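Local coordinates for protein malate dehydrogenase (Aeropyrum pernix, PDB 2D4A) that catalyses the reversible oxidation of malate to oxaloacetate with either NAD or NADP, the latter used more efficiently, and also oxidises tartrate, at residues L169-L182 against L278-A291. Sequence-based numbering, arbitrary orientation.
Sequences LGMHGQKMFPVPRL and LPLTEDEKRKFDEA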
# COMPACT_ATOMS: atom_id res chain seq x y z
N LEU B 169 -13.42 -25.13 -11.04
CA LEU B 169 -12.62 -26.35 -10.98
C LEU B 169 -12.36 -26.88 -12.39
O LEU B 169 -12.86 -26.33 -13.37
CB LEU B 169 -13.35 -27.46 -10.22
CG LEU B 169 -13.70 -27.36 -8.74
CD1 LEU B 169 -14.82 -28.34 -8.44
CD2 LEU B 169 -12.49 -27.62 -7.89
N GLY B 170 -11.60 -27.96 -12.47
CA GLY B 170 -11.32 -28.58 -13.75
C GLY B 170 -9.91 -28.41 -14.25
O GLY B 170 -8.98 -29.03 -13.75
N MET B 171 -9.78 -27.58 -15.28
CA MET B 171 -8.49 -27.29 -15.88
C MET B 171 -8.61 -25.93 -16.52
O MET B 171 -9.71 -25.39 -16.64
CB MET B 171 -8.12 -28.38 -16.90
CG MET B 171 -9.21 -28.80 -17.88
SD MET B 171 -9.09 -27.91 -19.46
CE MET B 171 -10.26 -26.69 -19.16
N HIS B 172 -7.48 -25.36 -16.91
CA HIS B 172 -7.46 -24.02 -17.49
C HIS B 172 -7.72 -24.00 -18.99
O HIS B 172 -6.79 -23.83 -19.79
CB HIS B 172 -6.12 -23.36 -17.19
CG HIS B 172 -6.18 -21.87 -17.16
ND1 HIS B 172 -5.24 -21.07 -17.77
CD2 HIS B 172 -7.08 -21.03 -16.59
CE1 HIS B 172 -5.55 -19.80 -17.58
NE2 HIS B 172 -6.66 -19.75 -16.87
N GLY B 173 -8.98 -24.14 -19.37
CA GLY B 173 -9.32 -24.12 -20.78
C GLY B 173 -10.80 -24.39 -20.99
O GLY B 173 -11.61 -24.14 -20.10
N GLN B 174 -11.13 -24.90 -22.17
CA GLN B 174 -12.50 -25.22 -22.55
C GLN B 174 -13.32 -25.95 -21.46
O GLN B 174 -14.47 -25.59 -21.21
CB GLN B 174 -12.49 -26.05 -23.84
CG GLN B 174 -11.28 -26.99 -23.97
CD GLN B 174 -11.50 -28.17 -24.95
OE1 GLN B 174 -11.82 -27.98 -26.13
NE2 GLN B 174 -11.30 -29.39 -24.45
N LYS B 175 -12.74 -26.95 -20.82
CA LYS B 175 -13.47 -27.70 -19.80
C LYS B 175 -13.40 -27.17 -18.35
O LYS B 175 -13.60 -27.92 -17.39
CB LYS B 175 -13.07 -29.18 -19.84
CG LYS B 175 -13.81 -29.98 -20.92
CD LYS B 175 -13.65 -29.36 -22.30
CE LYS B 175 -14.45 -30.12 -23.36
NZ LYS B 175 -14.19 -29.58 -24.74
N MET B 176 -13.11 -25.89 -18.19
CA MET B 176 -13.08 -25.29 -16.87
C MET B 176 -14.56 -25.10 -16.55
O MET B 176 -15.32 -24.64 -17.41
CB MET B 176 -12.37 -23.92 -16.93
CG MET B 176 -12.22 -23.16 -15.59
SD MET B 176 -13.64 -22.13 -15.05
CE MET B 176 -13.87 -21.00 -16.45
N PHE B 177 -14.99 -25.47 -15.35
CA PHE B 177 -16.38 -25.28 -14.99
C PHE B 177 -16.50 -24.69 -13.59
O PHE B 177 -15.66 -24.95 -12.72
CB PHE B 177 -17.18 -26.59 -15.07
CG PHE B 177 -16.85 -27.58 -13.99
CD1 PHE B 177 -17.74 -27.81 -12.94
CD2 PHE B 177 -15.66 -28.30 -14.04
CE1 PHE B 177 -17.44 -28.73 -11.94
CE2 PHE B 177 -15.34 -29.22 -13.05
CZ PHE B 177 -16.24 -29.44 -12.00
N PRO B 178 -17.54 -23.87 -13.37
CA PRO B 178 -17.86 -23.19 -12.12
C PRO B 178 -18.82 -24.06 -11.33
O PRO B 178 -19.42 -24.98 -11.89
CB PRO B 178 -18.57 -21.95 -12.61
CG PRO B 178 -19.45 -22.56 -13.67
CD PRO B 178 -18.43 -23.41 -14.44
N VAL B 179 -18.99 -23.76 -10.06
CA VAL B 179 -19.90 -24.53 -9.22
C VAL B 179 -20.92 -23.57 -8.60
O VAL B 179 -20.85 -23.26 -7.41
CB VAL B 179 -19.11 -25.29 -8.14
CG1 VAL B 179 -20.01 -26.24 -7.38
CG2 VAL B 179 -17.97 -26.05 -8.78
N PRO B 180 -21.89 -23.09 -9.41
CA PRO B 180 -22.93 -22.16 -8.95
C PRO B 180 -23.60 -22.56 -7.64
O PRO B 180 -23.99 -21.71 -6.84
CB PRO B 180 -23.91 -22.14 -10.13
CG PRO B 180 -23.02 -22.37 -11.30
CD PRO B 180 -22.12 -23.48 -10.81
N ARG B 181 -23.75 -23.86 -7.43
CA ARG B 181 -24.36 -24.38 -6.22
C ARG B 181 -23.54 -23.92 -5.02
O ARG B 181 -24.07 -23.71 -3.93
CB ARG B 181 -24.39 -25.90 -6.27
CG ARG B 181 -25.06 -26.59 -5.09
CD ARG B 181 -25.14 -28.07 -5.35
NE ARG B 181 -23.84 -28.71 -5.23
CZ ARG B 181 -23.31 -29.07 -4.07
NH1 ARG B 181 -23.98 -28.87 -2.94
NH2 ARG B 181 -22.10 -29.63 -4.04
N LEU B 182 -22.24 -23.74 -5.22
CA LEU B 182 -21.39 -23.34 -4.12
C LEU B 182 -20.87 -21.91 -4.23
O LEU B 182 -19.92 -21.54 -3.54
CB LEU B 182 -20.21 -24.30 -4.01
CG LEU B 182 -20.51 -25.79 -3.77
CD1 LEU B 182 -19.20 -26.55 -3.87
CD2 LEU B 182 -21.16 -26.01 -2.41
N LEU B 278 -13.96 -30.48 -2.69
CA LEU B 278 -15.31 -29.94 -2.55
C LEU B 278 -16.39 -31.02 -2.68
O LEU B 278 -16.25 -31.95 -3.47
CB LEU B 278 -15.56 -28.87 -3.62
CG LEU B 278 -14.57 -27.71 -3.83
CD1 LEU B 278 -14.99 -26.95 -5.07
CD2 LEU B 278 -14.54 -26.79 -2.62
N PRO B 279 -17.46 -30.93 -1.87
CA PRO B 279 -18.54 -31.92 -1.93
C PRO B 279 -19.25 -31.74 -3.27
O PRO B 279 -19.84 -30.69 -3.53
CB PRO B 279 -19.41 -31.57 -0.72
CG PRO B 279 -19.20 -30.09 -0.59
CD PRO B 279 -17.72 -29.94 -0.81
N LEU B 280 -19.19 -32.77 -4.10
CA LEU B 280 -19.75 -32.73 -5.45
C LEU B 280 -20.95 -33.63 -5.76
O LEU B 280 -21.07 -34.76 -5.26
CB LEU B 280 -18.63 -33.06 -6.45
CG LEU B 280 -17.76 -31.97 -7.10
CD1 LEU B 280 -17.66 -30.72 -6.23
CD2 LEU B 280 -16.39 -32.57 -7.38
N THR B 281 -21.82 -33.14 -6.64
CA THR B 281 -22.99 -33.90 -7.04
C THR B 281 -22.63 -34.76 -8.25
O THR B 281 -21.54 -34.64 -8.80
CB THR B 281 -24.14 -32.97 -7.44
OG1 THR B 281 -23.77 -32.25 -8.63
CG2 THR B 281 -24.42 -31.98 -6.33
N GLU B 282 -23.55 -35.64 -8.64
CA GLU B 282 -23.33 -36.52 -9.78
C GLU B 282 -22.90 -35.74 -11.01
O GLU B 282 -21.93 -36.09 -11.66
CB GLU B 282 -24.61 -37.30 -10.11
CG GLU B 282 -25.85 -36.42 -10.34
CD GLU B 282 -26.54 -36.69 -11.68
OE1 GLU B 282 -25.87 -36.54 -12.74
OE2 GLU B 282 -27.74 -37.04 -11.68
N ASP B 283 -23.49 -34.55 -11.23
CA ASP B 283 -23.29 -33.70 -12.40
C ASP B 283 -21.95 -33.05 -12.41
O ASP B 283 -21.22 -33.11 -13.40
CB ASP B 283 -24.38 -32.63 -12.47
CG ASP B 283 -25.73 -33.16 -12.06
OD1 ASP B 283 -26.06 -33.10 -10.84
OD2 ASP B 283 -26.44 -33.65 -12.97
N GLU B 284 -21.72 -32.55 -11.28
CA GLU B 284 -20.46 -31.85 -11.06
C GLU B 284 -19.28 -32.81 -11.13
O GLU B 284 -18.18 -32.45 -11.57
CB GLU B 284 -20.51 -31.13 -9.72
CG GLU B 284 -21.43 -29.94 -9.77
CD GLU B 284 -21.87 -29.47 -8.40
OE1 GLU B 284 -21.29 -29.93 -7.40
OE2 GLU B 284 -22.78 -28.62 -8.34
N LYS B 285 -19.51 -34.04 -10.69
CA LYS B 285 -18.48 -35.07 -10.73
C LYS B 285 -18.21 -35.44 -12.19
O LYS B 285 -17.09 -35.77 -12.55
CB LYS B 285 -18.95 -36.31 -9.96
CG LYS B 285 -18.73 -36.25 -8.46
CD LYS B 285 -19.57 -37.30 -7.77
CE LYS B 285 -19.06 -37.60 -6.36
NZ LYS B 285 -17.80 -38.41 -6.38
N ARG B 286 -19.25 -35.37 -13.02
CA ARG B 286 -19.12 -35.69 -14.43
C ARG B 286 -18.29 -34.60 -15.11
O ARG B 286 -17.44 -34.89 -15.95
CB ARG B 286 -20.51 -35.77 -15.08
CG ARG B 286 -20.51 -36.12 -16.56
CD ARG B 286 -21.93 -36.12 -17.13
NE ARG B 286 -22.64 -34.88 -16.82
CZ ARG B 286 -22.32 -33.68 -17.30
NH1 ARG B 286 -21.30 -33.54 -18.14
NH2 ARG B 286 -23.02 -32.61 -16.94
N LYS B 287 -18.54 -33.36 -14.74
CA LYS B 287 -17.81 -32.25 -15.33
C LYS B 287 -16.33 -32.26 -14.93
O LYS B 287 -15.47 -31.88 -15.73
CB LYS B 287 -18.48 -30.93 -14.94
CG LYS B 287 -19.96 -30.88 -15.34
CD LYS B 287 -20.32 -29.57 -16.03
CE LYS B 287 -21.28 -28.74 -15.19
NZ LYS B 287 -22.61 -29.40 -15.05
N PHE B 288 -16.02 -32.70 -13.72
CA PHE B 288 -14.63 -32.76 -13.29
C PHE B 288 -13.92 -33.87 -14.06
O PHE B 288 -12.78 -33.72 -14.51
CB PHE B 288 -14.54 -33.05 -11.79
CG PHE B 288 -13.15 -33.02 -11.26
CD1 PHE B 288 -12.53 -31.81 -10.98
CD2 PHE B 288 -12.42 -34.19 -11.11
CE1 PHE B 288 -11.21 -31.77 -10.56
CE2 PHE B 288 -11.10 -34.17 -10.69
CZ PHE B 288 -10.49 -32.96 -10.42
N ASP B 289 -14.61 -34.99 -14.19
CA ASP B 289 -14.10 -36.16 -14.89
C ASP B 289 -13.76 -35.80 -16.33
O ASP B 289 -12.78 -36.29 -16.89
CB ASP B 289 -15.16 -37.25 -14.83
CG ASP B 289 -14.68 -38.55 -15.41
OD1 ASP B 289 -13.60 -39.02 -15.00
OD2 ASP B 289 -15.40 -39.10 -16.28
N GLU B 290 -14.58 -34.94 -16.92
CA GLU B 290 -14.36 -34.52 -18.29
C GLU B 290 -13.16 -33.59 -18.35
O GLU B 290 -12.37 -33.64 -19.29
CB GLU B 290 -15.62 -33.84 -18.84
CG GLU B 290 -16.63 -34.86 -19.35
CD GLU B 290 -17.99 -34.25 -19.63
OE1 GLU B 290 -18.05 -33.10 -20.09
OE2 GLU B 290 -19.00 -34.95 -19.41
N ALA B 291 -13.01 -32.74 -17.33
CA ALA B 291 -11.87 -31.83 -17.28
C ALA B 291 -10.58 -32.63 -17.24
O ALA B 291 -9.60 -32.27 -17.88
CB ALA B 291 -11.98 -30.94 -16.06
O HOH W 1 -16.03 -29.60 -17.47
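Leu278 meets Leu169 through a methyl group: its CD1 lies 3.6 Å from Leu169 CD1 and also touches CG and CD2 of that leucine. Leu182 packs its CD1 on Leu278 CB. Pro279 O and the methyl of Thr281 both approach the guanidinium of Arg181, the carbonyl near its plane and Thr281 CG2 over one face. Thr281 is the N-cap of helix 282-300. Glu284 N donates to Thr281 OG1 and Thr281 N to Glu284 OE1, a capping box of two weak bonds. The Glu284 carboxylate also forms a salt bridge across the contact. Arg181 NE donates to Glu284 OE2 at 3.3 Å, on the syn side, and the two flat groups are nearly coplanar, 19° apart. A weak bond runs from Arg181 NH2 to Glu284 OE1. The helix packs against the antiparallel hairpin of strands 164-169 and 177-178 in the alpha/beta C-terminal domain of the LDH/MDH superfamily. The loop of this hairpin carries His172, the probable proton acceptor. Lys287 sets CB over the centre of the Phe177 ring, 3.6 Å from its centroid, a CH-pi contact. Phe177 CG lies between its backbone N and carbonyl carbon (chi1 72°), which turns the ring onto the helix. One water donates to both Lys287 O and Lys175 O. Phe288 CB touches Phe177 CZ at 4.0 Å, and the Phe288 ring stacks with Tyr254. Ala291 CB sits 3.4 Å from Gly170 CA, and Met171 CG lies 3.9 Å from the same methyl.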